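Local structure of CT021 (Chlamydia trachomatis serovar L2, 6UXD) at residues 18-23 and 203-208; 157-162 and 169-174; 97-102 and 210-215; 146-151 and 184-189. The protein is of unknown function but belongs to a family grouped with the lipoprotein-transport proteins LolA and LolB, so a role in handling lipid or lipoprotein is possible. All blocks are in the same frame, centred on the assembly; numbering follows the deposited sequence.

Interaction 1. Residues 18-23 and 203-208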
loop_
_atom_site.group_PDB
_atom_site.type_symbol
_atom_site.label_atom_id
_atom_site.label_comp_id
_atom_site.label_asym_id
_atom_site.label_seq_id
_atom_site.Cartn_x
_atom_site.Cartn_y
_atom_site.Cartn_z
ATOM N N PRO A 18 -7.484 -8.437 -8.958
ATOM C CA PRO A 18 -6.272 -9.262 -8.995
ATOM C C PRO A 18 -5.318 -8.823 -10.091
ATOM O O PRO A 18 -5.726 -8.516 -11.209
ATOM C CB PRO A 18 -6.810 -10.671 -9.263
ATOM C CG PRO A 18 -8.158 -10.661 -8.613
ATOM C CD PRO A 18 -8.703 -9.260 -8.848
ATOM N N GLY A 19 -4.031 -8.822 -9.760
ATOM C CA GLY A 19 -3.006 -8.303 -10.620
ATOM C C GLY A 19 -2.700 -6.824 -10.425
ATOM O O GLY A 19 -1.668 -6.358 -10.904
ATOM N N ASP A 20 -3.580 -6.075 -9.763
ATOM C CA ASP A 20 -3.300 -4.677 -9.457
ATOM C C ASP A 20 -2.180 -4.574 -8.432
ATOM O O ASP A 20 -2.130 -5.343 -7.473
ATOM C CB ASP A 20 -4.546 -3.984 -8.924
ATOM C CG ASP A 20 -5.590 -3.782 -9.985
ATOM O OD1 ASP A 20 -5.292 -4.110 -11.151
ATOM O OD2 ASP A 20 -6.703 -3.320 -9.655
ATOM N N TYR A 21 -1.267 -3.617 -8.641
ATOM C CA TYR A 21 -0.118 -3.476 -7.766
ATOM C C TYR A 21 0.232 -2.001 -7.607
ATOM O O TYR A 21 -0.252 -1.141 -8.349
ATOM C CB TYR A 21 1.079 -4.257 -8.277
ATOM C CG TYR A 21 1.798 -3.580 -9.413
ATOM C CD1 TYR A 21 2.929 -2.809 -9.192
ATOM C CD2 TYR A 21 1.330 -3.701 -10.699
ATOM C CE1 TYR A 21 3.579 -2.176 -10.259
ATOM C CE2 TYR A 21 1.948 -3.090 -11.742
ATOM C CZ TYR A 21 3.076 -2.332 -11.531
ATOM O OH TYR A 21 3.688 -1.732 -12.609
ATOM N N ALA A 22 1.059 -1.715 -6.602
ATOM C CA ALA A 22 1.609 -0.373 -6.414
ATOM C C ALA A 22 2.868 -0.451 -5.557
ATOM O O ALA A 22 3.001 -1.328 -4.699
ATOM C CB ALA A 22 0.569 0.550 -5.782
ATOM N N VAL A 23 3.807 0.462 -5.815
ATOM C CA VAL A 23 5.083 0.517 -5.102
ATOM C C VAL A 23 5.116 1.836 -4.346
ATOM O O VAL A 23 5.022 2.913 -4.951
ATOM C CB VAL A 23 6.293 0.383 -6.042
ATOM C CG1 VAL A 23 7.601 0.439 -5.266
ATOM C CG2 VAL A 23 6.216 -0.929 -6.834
ATOM N N MET A 203 2.490 2.185 -10.181
ATOM C CA MET A 203 1.302 1.364 -9.996
ATOM C C MET A 203 0.879 0.839 -11.359
ATOM O O MET A 203 1.242 1.391 -12.404
ATOM C CB MET A 203 0.150 2.136 -9.317
ATOM C CG MET A 203 -0.250 3.387 -10.035
ATOM S SD MET A 203 -1.602 4.350 -9.332
ATOM C CE MET A 203 -1.050 4.756 -7.665
ATOM N N GLY A 204 0.120 -0.252 -11.337
ATOM C CA GLY A 204 -0.373 -0.826 -12.565
ATOM C C GLY A 204 -1.263 -2.047 -12.402
ATOM O O GLY A 204 -1.971 -2.215 -11.396
ATOM N N HIS A 205 -1.256 -2.880 -13.438
ATOM C CA HIS A 205 -2.187 -3.984 -13.574
ATOM C C HIS A 205 -1.451 -5.192 -14.129
ATOM O O HIS A 205 -0.351 -5.074 -14.684
ATOM C CB HIS A 205 -3.346 -3.624 -14.503
ATOM C CG HIS A 205 -3.962 -2.293 -14.218
ATOM N ND1 HIS A 205 -4.675 -2.032 -13.068
ATOM C CD2 HIS A 205 -3.983 -1.146 -14.940
ATOM C CE1 HIS A 205 -5.119 -0.789 -13.097
ATOM N NE2 HIS A 205 -4.709 -0.227 -14.220
ATOM N N GLN A 206 -2.089 -6.359 -13.974
ATOM C CA GLN A 206 -1.641 -7.613 -14.579
ATOM C C GLN A 206 -0.296 -8.052 -14.036
ATOM O O GLN A 206 0.505 -8.631 -14.762
ATOM C CB GLN A 206 -1.554 -7.514 -16.105
ATOM C CG GLN A 206 -2.850 -7.127 -16.790
ATOM C CD GLN A 206 -2.660 -6.815 -18.273
ATOM O OE1 GLN A 206 -3.297 -7.430 -19.135
ATOM N NE2 GLN A 206 -1.785 -5.840 -18.574
ATOM N N ALA A 207 -0.015 -7.745 -12.777
ATOM C CA ALA A 207 1.175 -8.284 -12.142
ATOM C C ALA A 207 0.889 -9.683 -11.595
ATOM O O ALA A 207 -0.222 -9.983 -11.147
ATOM C CB ALA A 207 1.639 -7.383 -11.006
ATOM N N ALA A 208 1.911 -10.533 -11.618
ATOM C CA ALA A 208 1.812 -11.895 -11.117
ATOM C C ALA A 208 2.759 -12.062 -9.941
ATOM O O ALA A 208 3.868 -11.516 -9.938
ATOM C CB ALA A 208 2.140 -12.922 -12.206
HETATM O O HOH W 1 -4.789 -6.257 -12.661
#
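Strands 21-26 and 196-204 pair antiparallel here, within a curved antiparallel fold as expected of the LolA/LolB clan. Tyr-21 and Gly-204 form a hydrogen-bonded pair: Tyr-21 N gives to Gly-204 O at 3.2 Å and Gly-204 N returns the bond to Tyr-21 O at 3.1 Å. The next pair, Ala-22 with Met-203, is non-hydrogen-bonded and brings their CB atoms together on the other face. The Tyr-21 side chain starts in the crowded position, CG between backbone N and carbonyl carbon (chi1 78°), which lays the ring back over its partner strand. From CB it passes Ala-207 CB; CD2 then meets Gly-204 C, and Tyr-21 CE2 comes to 3.3 Å from Gly-204 CA, filling the place a beta carbon there would take. Gly-204 N lies over one face of the Tyr-21 ring, toward its rim, and the tip OH bonds Glu-202. Beyond the strands, Gly-19 O accepts from Ala-207 N at 2.9 Å, on a lone pair. Asp-20 OD2 turns to Arg-17 N and Arg-180, while Asp-20 OD1 takes a water proton and the proton of His-205 ND1 at 2.9 Å, a nearly straight bond (170°) that reaches OD1 from above the carboxylate plane.

Interaction 2. Residues 157-162 and 169-174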
loop_
_atom_site.group_PDB
_atom_site.type_symbol
_atom_site.label_atom_id
_atom_site.label_comp_id
_atom_site.label_asym_id
_atom_site.label_seq_id
_atom_site.Cartn_x
_atom_site.Cartn_y
_atom_site.Cartn_z
ATOM N N SER A 157 -8.219 12.035 6.404
ATOM C CA SER A 157 -8.344 10.999 7.407
ATOM C C SER A 157 -7.681 11.469 8.699
ATOM O O SER A 157 -7.093 12.563 8.786
ATOM C CB SER A 157 -7.726 9.688 6.895
ATOM O OG SER A 157 -8.165 8.573 7.653
ATOM N N VAL A 158 -7.774 10.632 9.721
ATOM C CA VAL A 158 -7.116 10.904 10.991
ATOM C C VAL A 158 -6.731 9.579 11.616
ATOM O O VAL A 158 -7.492 8.607 11.566
ATOM C CB VAL A 158 -8.005 11.742 11.935
ATOM C CG1 VAL A 158 -9.285 11.019 12.228
ATOM C CG2 VAL A 158 -7.238 12.061 13.218
ATOM N N TRP A 159 -5.531 9.541 12.168
ATOM C CA TRP A 159 -5.051 8.351 12.845
ATOM C C TRP A 159 -5.784 8.184 14.176
ATOM O O TRP A 159 -6.127 9.174 14.827
ATOM C CB TRP A 159 -3.554 8.477 13.093
ATOM C CG TRP A 159 -2.871 7.214 13.439
ATOM C CD1 TRP A 159 -2.548 6.768 14.686
ATOM C CD2 TRP A 159 -2.426 6.210 12.522
ATOM N NE1 TRP A 159 -1.918 5.549 14.600
ATOM C CE2 TRP A 159 -1.829 5.186 13.281
ATOM C CE3 TRP A 159 -2.470 6.083 11.132
ATOM C CZ2 TRP A 159 -1.282 4.048 12.697
ATOM C CZ3 TRP A 159 -1.924 4.958 10.554
ATOM C CH2 TRP A 159 -1.337 3.954 11.334
ATOM N N PRO A 160 -6.035 6.947 14.608
ATOM C CA PRO A 160 -6.725 6.751 15.889
ATOM C C PRO A 160 -5.911 7.283 17.059
ATOM O O PRO A 160 -4.695 7.476 16.975
ATOM C CB PRO A 160 -6.889 5.227 15.976
ATOM C CG PRO A 160 -5.802 4.693 15.116
ATOM C CD PRO A 160 -5.736 5.658 13.964
ATOM N N LYS A 161 -6.609 7.528 18.167
ATOM C CA LYS A 161 -5.940 7.843 19.425
ATOM C C LYS A 161 -5.261 6.582 19.938
ATOM O O LYS A 161 -5.915 5.551 20.123
ATOM C CB LYS A 161 -6.937 8.380 20.450
ATOM N N ASP A 162 -3.953 6.646 20.146
ATOM C CA ASP A 162 -3.196 5.459 20.514
ATOM C C ASP A 162 -1.885 5.902 21.160
ATOM O O ASP A 162 -1.714 7.068 21.530
ATOM C CB ASP A 162 -2.996 4.553 19.289
ATOM C CG ASP A 162 -1.865 5.016 18.373
ATOM O OD1 ASP A 162 -1.456 6.190 18.451
ATOM O OD2 ASP A 162 -1.380 4.199 17.559
ATOM N N LYS A 169 -3.261 12.234 14.667
ATOM C CA LYS A 169 -2.682 13.112 13.656
ATOM C C LYS A 169 -3.471 13.085 12.344
ATOM O O LYS A 169 -4.019 12.053 11.936
ATOM C CB LYS A 169 -1.228 12.717 13.405
ATOM C CG LYS A 169 -0.294 13.082 14.555
ATOM C CD LYS A 169 -0.437 14.563 14.906
ATOM C CE LYS A 169 0.773 15.119 15.622
ATOM N NZ LYS A 169 0.690 16.604 15.687
ATOM N N ASN A 170 -3.514 14.241 11.674
ATOM C CA ASN A 170 -4.280 14.384 10.445
ATOM C C ASN A 170 -3.536 13.761 9.259
ATOM O O ASN A 170 -2.301 13.789 9.181
ATOM C CB ASN A 170 -4.581 15.862 10.172
ATOM C CG ASN A 170 -5.499 16.474 11.209
ATOM O OD1 ASN A 170 -5.183 17.504 11.802
ATOM N ND2 ASN A 170 -6.645 15.848 11.425
ATOM N N ILE A 171 -4.305 13.177 8.349
ATOM C CA ILE A 171 -3.787 12.473 7.181
ATOM C C ILE A 171 -4.488 13.015 5.945
ATOM O O ILE A 171 -5.691 13.308 5.969
ATOM C CB ILE A 171 -4.002 10.952 7.279
ATOM C CG1 ILE A 171 -3.411 10.412 8.580
ATOM C CG2 ILE A 171 -3.347 10.236 6.103
ATOM C CD1 ILE A 171 -3.712 8.960 8.820
ATOM N N LEU A 172 -3.735 13.171 4.865
ATOM C CA LEU A 172 -4.315 13.579 3.596
ATOM C C LEU A 172 -3.845 12.583 2.543
ATOM O O LEU A 172 -2.636 12.360 2.381
ATOM C CB LEU A 172 -3.930 15.024 3.266
ATOM C CG LEU A 172 -4.846 15.793 2.312
ATOM C CD1 LEU A 172 -6.333 15.644 2.594
ATOM C CD2 LEU A 172 -4.447 17.263 2.347
ATOM N N ILE A 173 -4.801 11.955 1.863
ATOM C CA ILE A 173 -4.526 10.863 0.932
ATOM C C ILE A 173 -5.101 11.250 -0.421
ATOM O O ILE A 173 -6.253 11.696 -0.506
ATOM C CB ILE A 173 -5.131 9.524 1.405
ATOM C CG1 ILE A 173 -4.836 9.314 2.888
ATOM C CG2 ILE A 173 -4.561 8.365 0.594
ATOM C CD1 ILE A 173 -5.089 7.907 3.407
ATOM N N TYR A 174 -4.320 11.042 -1.480
ATOM C CA TYR A 174 -4.744 11.405 -2.821
ATOM C C TYR A 174 -4.956 10.134 -3.638
ATOM O O TYR A 174 -4.124 9.230 -3.615
ATOM C CB TYR A 174 -3.721 12.338 -3.497
ATOM C CG TYR A 174 -3.497 13.646 -2.765
ATOM C CD1 TYR A 174 -2.695 13.711 -1.632
ATOM C CD2 TYR A 174 -4.100 14.816 -3.198
ATOM C CE1 TYR A 174 -2.499 14.922 -0.952
ATOM C CE2 TYR A 174 -3.896 16.026 -2.537
ATOM C CZ TYR A 174 -3.113 16.070 -1.416
ATOM O OH TYR A 174 -2.973 17.289 -0.796
#
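Lys-169 O is gripped by one hydrogen bond and one weaker CA-H...O contact from residues 157-162. Trp-159 N reaches Lys-169 O at 2.9 Å in the carbonyl plane with an almost straight N-H (172°), and Val-158 CA adds a CA-H...O approach to Lys-169 O at 3.4 Å. The CG2 branch of Val-158, anti to its backbone N, lies against the same oxygen. Further along, Ser-157 and Ile-171 exchange a reciprocal pair, Ser-157 N to Ile-171 O and Ile-171 N to Ser-157 O, both 2.9 Å long and both meeting the carbonyl from above its plane. These bonds close the loop end of the beta hairpin made by strands 152-158 and 170-176, next to the connection between them, with Ser-157 opposite Ile-171 as a hydrogen-bonded pair and Val-158 opposite Asn-170 as a non-hydrogen-bonded one. On the Ser-157 face, the CB atoms of Ser-157 and Ile-171 stand 4.0 Å apart, and Ser-157 OG is bonded to Pro-118 O. Ile-171 extends CD1 to the edge of the Trp-159 indole, 3.9 Å from Trp-159 CE3 and near the ring plane. Chi1 of Trp-159 (-164°) sets CG anti to the backbone N, so the indole swings away from the strand toward helix 108-116, with Pro-160 CD over one face. Trp-159 NE1 bonds Asp-162 OD2 at 3.3 Å, an oxygen that also pairs with Lys-113.

Interaction 3. Residues 97-102 and 210-215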
loop_
_atom_site.group_PDB
_atom_site.type_symbol
_atom_site.label_atom_id
_atom_site.label_comp_id
_atom_site.label_asym_id
_atom_site.label_seq_id
_atom_site.Cartn_x
_atom_site.Cartn_y
_atom_site.Cartn_z
ATOM N N ALA A 97 9.482 -20.824 2.701
ATOM C CA ALA A 97 8.585 -21.097 1.580
ATOM C C ALA A 97 7.155 -21.428 1.990
ATOM O O ALA A 97 6.382 -21.918 1.158
ATOM C CB ALA A 97 9.126 -22.229 0.700
ATOM N N GLN A 98 6.761 -21.165 3.231
ATOM C CA GLN A 98 5.385 -21.395 3.643
ATOM C C GLN A 98 4.812 -20.141 4.292
ATOM O O GLN A 98 5.505 -19.417 5.013
ATOM C CB GLN A 98 5.283 -22.582 4.615
ATOM C CG GLN A 98 3.839 -23.028 4.921
ATOM C CD GLN A 98 3.771 -24.120 5.988
ATOM O OE1 GLN A 98 4.789 -24.704 6.354
ATOM N NE2 GLN A 98 2.569 -24.384 6.501
ATOM N N TRP A 99 3.534 -19.899 4.037
ATOM C CA TRP A 99 2.820 -18.784 4.641
ATOM C C TRP A 99 2.493 -19.138 6.086
ATOM O O TRP A 99 1.615 -19.964 6.350
ATOM C CB TRP A 99 1.565 -18.492 3.832
ATOM C CG TRP A 99 1.871 -17.943 2.486
ATOM C CD1 TRP A 99 1.591 -18.512 1.278
ATOM C CD2 TRP A 99 2.519 -16.700 2.207
ATOM N NE1 TRP A 99 2.019 -17.695 0.268
ATOM C CE2 TRP A 99 2.599 -16.576 0.810
ATOM C CE3 TRP A 99 3.046 -15.685 3.007
ATOM C CZ2 TRP A 99 3.191 -15.467 0.188
ATOM C CZ3 TRP A 99 3.634 -14.582 2.392
ATOM C CH2 TRP A 99 3.696 -14.482 0.998
ATOM N N MET A 100 3.198 -18.508 7.022
ATOM C CA MET A 100 3.062 -18.823 8.436
ATOM C C MET A 100 2.182 -17.796 9.131
ATOM O O MET A 100 2.481 -16.595 9.063
ATOM C CB MET A 100 4.432 -18.855 9.091
ATOM C CG MET A 100 5.370 -19.894 8.499
ATOM S SD MET A 100 4.692 -21.577 8.545
ATOM C CE MET A 100 4.313 -21.751 10.287
ATOM N N PRO A 101 1.116 -18.217 9.812
ATOM C CA PRO A 101 0.253 -17.267 10.529
ATOM C C PRO A 101 1.025 -16.432 11.530
ATOM O O PRO A 101 2.048 -16.856 12.063
ATOM C CB PRO A 101 -0.750 -18.175 11.249
ATOM C CG PRO A 101 -0.769 -19.403 10.481
ATOM C CD PRO A 101 0.573 -19.586 9.846
ATOM N N LEU A 102 0.517 -15.234 11.791
ATOM C CA LEU A 102 1.053 -14.383 12.842
ATOM C C LEU A 102 0.143 -14.422 14.057
ATOM O O LEU A 102 -1.071 -14.219 13.941
ATOM C CB LEU A 102 1.202 -12.937 12.369
ATOM C CG LEU A 102 2.569 -12.499 11.854
ATOM C CD1 LEU A 102 2.558 -10.988 11.756
ATOM C CD2 LEU A 102 3.713 -12.976 12.746
ATOM N N SER A 210 5.468 -13.481 -7.427
ATOM C CA SER A 210 6.666 -14.306 -7.462
ATOM C C SER A 210 6.766 -15.265 -6.274
ATOM O O SER A 210 7.728 -16.036 -6.194
ATOM C CB SER A 210 7.905 -13.404 -7.507
ATOM O OG SER A 210 8.055 -12.645 -6.322
ATOM N N TYR A 211 5.800 -15.260 -5.372
ATOM C CA TYR A 211 5.870 -15.999 -4.122
ATOM C C TYR A 211 4.988 -17.243 -4.161
ATOM O O TYR A 211 4.242 -17.459 -5.121
ATOM C CB TYR A 211 5.454 -15.074 -2.972
ATOM C CG TYR A 211 6.404 -13.921 -2.783
ATOM C CD1 TYR A 211 7.712 -14.139 -2.391
ATOM C CD2 TYR A 211 5.993 -12.615 -2.995
ATOM C CE1 TYR A 211 8.583 -13.090 -2.211
ATOM C CE2 TYR A 211 6.859 -11.559 -2.820
ATOM C CZ TYR A 211 8.153 -11.799 -2.426
ATOM O OH TYR A 211 9.026 -10.744 -2.250
ATOM N N PRO A 212 5.056 -18.098 -3.133
ATOM C CA PRO A 212 4.251 -19.325 -3.160
ATOM C C PRO A 212 2.761 -19.034 -3.220
ATOM O O PRO A 212 2.276 -17.957 -2.849
ATOM C CB PRO A 212 4.614 -20.032 -1.848
ATOM C CG PRO A 212 5.921 -19.439 -1.431
ATOM C CD PRO A 212 5.920 -18.038 -1.936
ATOM N N ALA A 213 2.034 -20.043 -3.691
ATOM C CA ALA A 213 0.592 -19.970 -3.819
ATOM C C ALA A 213 -0.066 -19.690 -2.474
ATOM O O ALA A 213 0.512 -19.896 -1.403
ATOM C CB ALA A 213 0.038 -21.278 -4.377
ATOM N N LEU A 214 -1.317 -19.268 -2.557
ATOM C CA LEU A 214 -2.078 -18.877 -1.389
ATOM C C LEU A 214 -2.327 -20.071 -0.465
ATOM O O LEU A 214 -2.389 -21.214 -0.921
ATOM C CB LEU A 214 -3.405 -18.280 -1.831
ATOM C CG LEU A 214 -3.327 -16.976 -2.639
ATOM C CD1 LEU A 214 -4.746 -16.519 -2.961
ATOM C CD2 LEU A 214 -2.555 -15.908 -1.870
ATOM N N PRO A 215 -2.474 -19.827 0.839
ATOM C CA PRO A 215 -2.908 -20.896 1.748
ATOM C C PRO A 215 -4.152 -21.596 1.242
ATOM O O PRO A 215 -5.073 -20.971 0.713
ATOM C CB PRO A 215 -3.184 -20.154 3.061
ATOM C CG PRO A 215 -2.211 -18.986 3.005
ATOM C CD PRO A 215 -2.197 -18.572 1.558
#
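This is a surface contact in which the C-terminal tail, after its last strand, lies against the indole of Trp-99 on the hairpin formed by strands 90-95 and 98-101. The tail has no regular helix or strand, but from Pro-212 to Pro-215 its backbone angles stay near those of a polyproline II stretch, which suits an extended run crossing an antiparallel meander. Trp-99 has the largest share of the buried area. Its CG is anti to the carbonyl carbon (chi1 -68°), so the ring points at the tail and different parts of the side chain meet Pro-215, Pro-212 and Tyr-211. At the start of the side chain, Trp-99 CB touches Pro-215 CG at 3.9 Å and Trp-99 CD1 lies 3.8 Å from Pro-215 CD. At the far side, Trp-99 CZ2 rests 3.9 Å from Tyr-211 CB, the two side chains crossing at about a right angle. The far end of the Tyr-211 side chain leads away, and its OH bonds Lys-77 NZ. Ala-97 O meets the ring of Pro-212 at CG, 3.6 Å away, extending the contact to the turn before the strand. Strands 79-84 and 90-95 supply further neighbours of Trp-99: Val-79, Leu-81 and Leu-94. The polar end of the indole is held by a hydrogen bond: Trp-99 NE1 donates to Pro-212 O, which also accepts from Arg-36 NH1. Pro-212 O lies in the plane of the indole, yet Trp-99 NE1 stands well above the carbonyl plane (64° out of it), at 3.1 Å from that oxygen with an N-H...O angle of 163°.

Interaction 4. Residues 146-151 and 184-189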
loop_
_atom_site.group_PDB
_atom_site.type_symbol
_atom_site.label_atom_id
_atom_site.label_comp_id
_atom_site.label_asym_id
_atom_site.label_seq_id
_atom_site.Cartn_x
_atom_site.Cartn_y
_atom_site.Cartn_z
ATOM N N GLU A 146 6.339 10.431 -11.390
ATOM C CA GLU A 146 5.747 11.423 -10.492
ATOM C C GLU A 146 4.229 11.306 -10.579
ATOM O O GLU A 146 3.529 12.118 -11.199
ATOM C CB GLU A 146 6.225 12.826 -10.838
ATOM C CG GLU A 146 7.699 12.940 -10.980
ATOM C CD GLU A 146 8.471 12.245 -9.875
ATOM O OE1 GLU A 146 8.135 12.493 -8.675
ATOM O OE2 GLU A 146 9.416 11.461 -10.239
ATOM N N LEU A 147 3.712 10.255 -9.933
ATOM C CA LEU A 147 2.310 9.927 -10.095
ATOM C C LEU A 147 1.359 10.967 -9.495
ATOM O O LEU A 147 0.192 10.996 -9.893
ATOM C CB LEU A 147 2.028 8.553 -9.494
ATOM C CG LEU A 147 2.859 7.374 -10.001
ATOM C CD1 LEU A 147 2.317 6.017 -9.444
ATOM C CD2 LEU A 147 2.923 7.345 -11.519
ATOM N N ILE A 148 1.819 11.842 -8.589
ATOM C CA ILE A 148 0.925 12.884 -8.072
ATOM C C ILE A 148 0.564 13.923 -9.126
ATOM O O ILE A 148 -0.352 14.734 -8.898
ATOM C CB ILE A 148 1.538 13.539 -6.817
ATOM C CG1 ILE A 148 0.439 14.181 -5.930
ATOM C CG2 ILE A 148 2.593 14.597 -7.171
ATOM C CD1 ILE A 148 -0.828 13.309 -5.772
ATOM N N THR A 149 1.218 13.895 -10.305
ATOM C CA THR A 149 0.777 14.741 -11.418
ATOM C C THR A 149 -0.431 14.151 -12.143
ATOM O O THR A 149 -1.027 14.824 -12.992
ATOM C CB THR A 149 1.924 14.981 -12.440
ATOM O OG1 THR A 149 2.415 13.734 -12.948
ATOM C CG2 THR A 149 3.060 15.732 -11.802
ATOM N N LEU A 150 -0.824 12.922 -11.840
ATOM C CA LEU A 150 -2.066 12.423 -12.408
ATOM C C LEU A 150 -3.286 13.166 -11.833
ATOM O O LEU A 150 -3.256 13.648 -10.699
ATOM C CB LEU A 150 -2.224 10.928 -12.148
ATOM C CG LEU A 150 -1.184 10.031 -12.821
ATOM C CD1 LEU A 150 -1.332 8.635 -12.314
ATOM C CD2 LEU A 150 -1.330 10.101 -14.355
ATOM N N PRO A 151 -4.363 13.276 -12.609
ATOM C CA PRO A 151 -5.611 13.851 -12.089
ATOM C C PRO A 151 -6.070 13.143 -10.823
ATOM O O PRO A 151 -6.244 11.927 -10.801
ATOM C CB PRO A 151 -6.602 13.632 -13.237
ATOM C CG PRO A 151 -5.730 13.618 -14.481
ATOM C CD PRO A 151 -4.477 12.893 -14.035
ATOM N N PRO A 184 -3.382 4.485 -3.420
ATOM C CA PRO A 184 -3.147 5.921 -3.290
ATOM C C PRO A 184 -1.991 6.385 -4.165
ATOM O O PRO A 184 -1.069 5.628 -4.478
ATOM C CB PRO A 184 -2.830 6.095 -1.800
ATOM C CG PRO A 184 -2.370 4.756 -1.349
ATOM C CD PRO A 184 -3.097 3.753 -2.174
ATOM N N LEU A 185 -2.077 7.647 -4.589
ATOM C CA LEU A 185 -0.982 8.302 -5.312
ATOM C C LEU A 185 0.038 8.934 -4.384
ATOM O O LEU A 185 1.209 9.087 -4.759
ATOM C CB LEU A 185 -1.531 9.402 -6.218
ATOM C CG LEU A 185 -2.518 8.979 -7.296
ATOM C CD1 LEU A 185 -3.185 10.205 -7.903
ATOM C CD2 LEU A 185 -1.786 8.157 -8.344
ATOM N N TRP A 186 -0.388 9.316 -3.189
ATOM C CA TRP A 186 0.389 10.208 -2.336
ATOM C C TRP A 186 -0.283 10.260 -0.970
ATOM O O TRP A 186 -1.503 10.412 -0.884
ATOM C CB TRP A 186 0.447 11.582 -2.979
ATOM C CG TRP A 186 1.299 12.629 -2.328
ATOM C CD1 TRP A 186 0.937 13.499 -1.342
ATOM C CD2 TRP A 186 2.635 12.959 -2.689
ATOM N NE1 TRP A 186 1.985 14.353 -1.060
ATOM C CE2 TRP A 186 3.043 14.027 -1.867
ATOM C CE3 TRP A 186 3.542 12.433 -3.614
ATOM C CZ2 TRP A 186 4.317 14.586 -1.950
ATOM C CZ3 TRP A 186 4.801 12.980 -3.689
ATOM C CH2 TRP A 186 5.180 14.047 -2.872
ATOM N N THR A 187 0.493 10.109 0.094
ATOM C CA THR A 187 -0.039 10.177 1.450
ATOM C C THR A 187 0.833 11.087 2.297
ATOM O O THR A 187 2.055 10.929 2.330
ATOM C CB THR A 187 -0.116 8.777 2.062
ATOM O OG1 THR A 187 -0.901 7.943 1.203
ATOM C CG2 THR A 187 -0.751 8.828 3.450
ATOM N N SER A 188 0.203 12.039 2.977
ATOM C CA SER A 188 0.890 13.004 3.816
ATOM C C SER A 188 0.294 12.928 5.212
ATOM O O SER A 188 -0.928 12.998 5.367
ATOM C CB SER A 188 0.749 14.415 3.228
ATOM O OG SER A 188 1.257 15.406 4.104
ATOM N N ILE A 189 1.145 12.765 6.224
ATOM C CA ILE A 189 0.674 12.643 7.601
ATOM C C ILE A 189 1.455 13.585 8.510
ATOM O O ILE A 189 2.693 13.588 8.495
ATOM C CB ILE A 189 0.765 11.192 8.123
ATOM C CG1 ILE A 189 0.314 11.134 9.585
ATOM C CG2 ILE A 189 2.153 10.647 7.991
ATOM C CD1 ILE A 189 -0.220 9.775 10.019
#
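Leu-185, Ile-148 and Trp-186 bury the most area in this contact, and no hydrogen bond crosses between the segments, so it is apolar packing of the 3-10 turn 147-149 and Leu-150 against residues 185-186. Leu-185 sets CG anti to its carbonyl carbon (chi1 -60°) and sends CD2 into the turn. There Leu-185 CD2 sits 3.8 Å from Leu-147 O and 4.0 Å from both Leu-147 CB and Leu-150 CD1, the Leu-150 chain crossing it at about a right angle. Ile-148 works on the next residue as well: Ile-148 CD1 meets Leu-185 CB at 4.0 Å and Trp-186 CB at 3.5 Å. Its CG1, anti to the backbone N (chi1 -156°), lies over one face of the Trp-186 indole toward the rim. The turn keeps its own shape through Glu-146 O, which takes two bonds from Thr-149: from Thr-149 OG1 at 2.6 Å, nearly along the C=O axis, and from the backbone N. Leu-150 N closes the turn on Leu-147 O. Around it, strand 170-176 places Tyr-174 beside both Ile-148 and Trp-186, its ring steeply inclined to the indole, while strand 196-204 brings Met-203 against Leu-147 and Leu-185 and Ile-197 against Trp-186.

In the fold
Three of the contacts run through neighbouring strands. Strand 186-189 of interaction 4 lies between strand 170-176 of interaction 2 and strand 196-204 of interaction 1. Interactions 1 and 4, centres about 17 Å apart, meet where Met-203 CE comes 3.5 Å from Leu-185 CD2. Interactions 2 and 4, centres about 16 Å apart, join through backbone pairing, with Leu-172 N 2.9 Å from Ser-188 O. Interaction 3 stands apart, centred about 31 Å from the centres of both 2 and 4, on the opposite side of the chain's centre. The tail links it to interaction 1, since residues 203-208 lead into 210-215. No ligand or active site is defined.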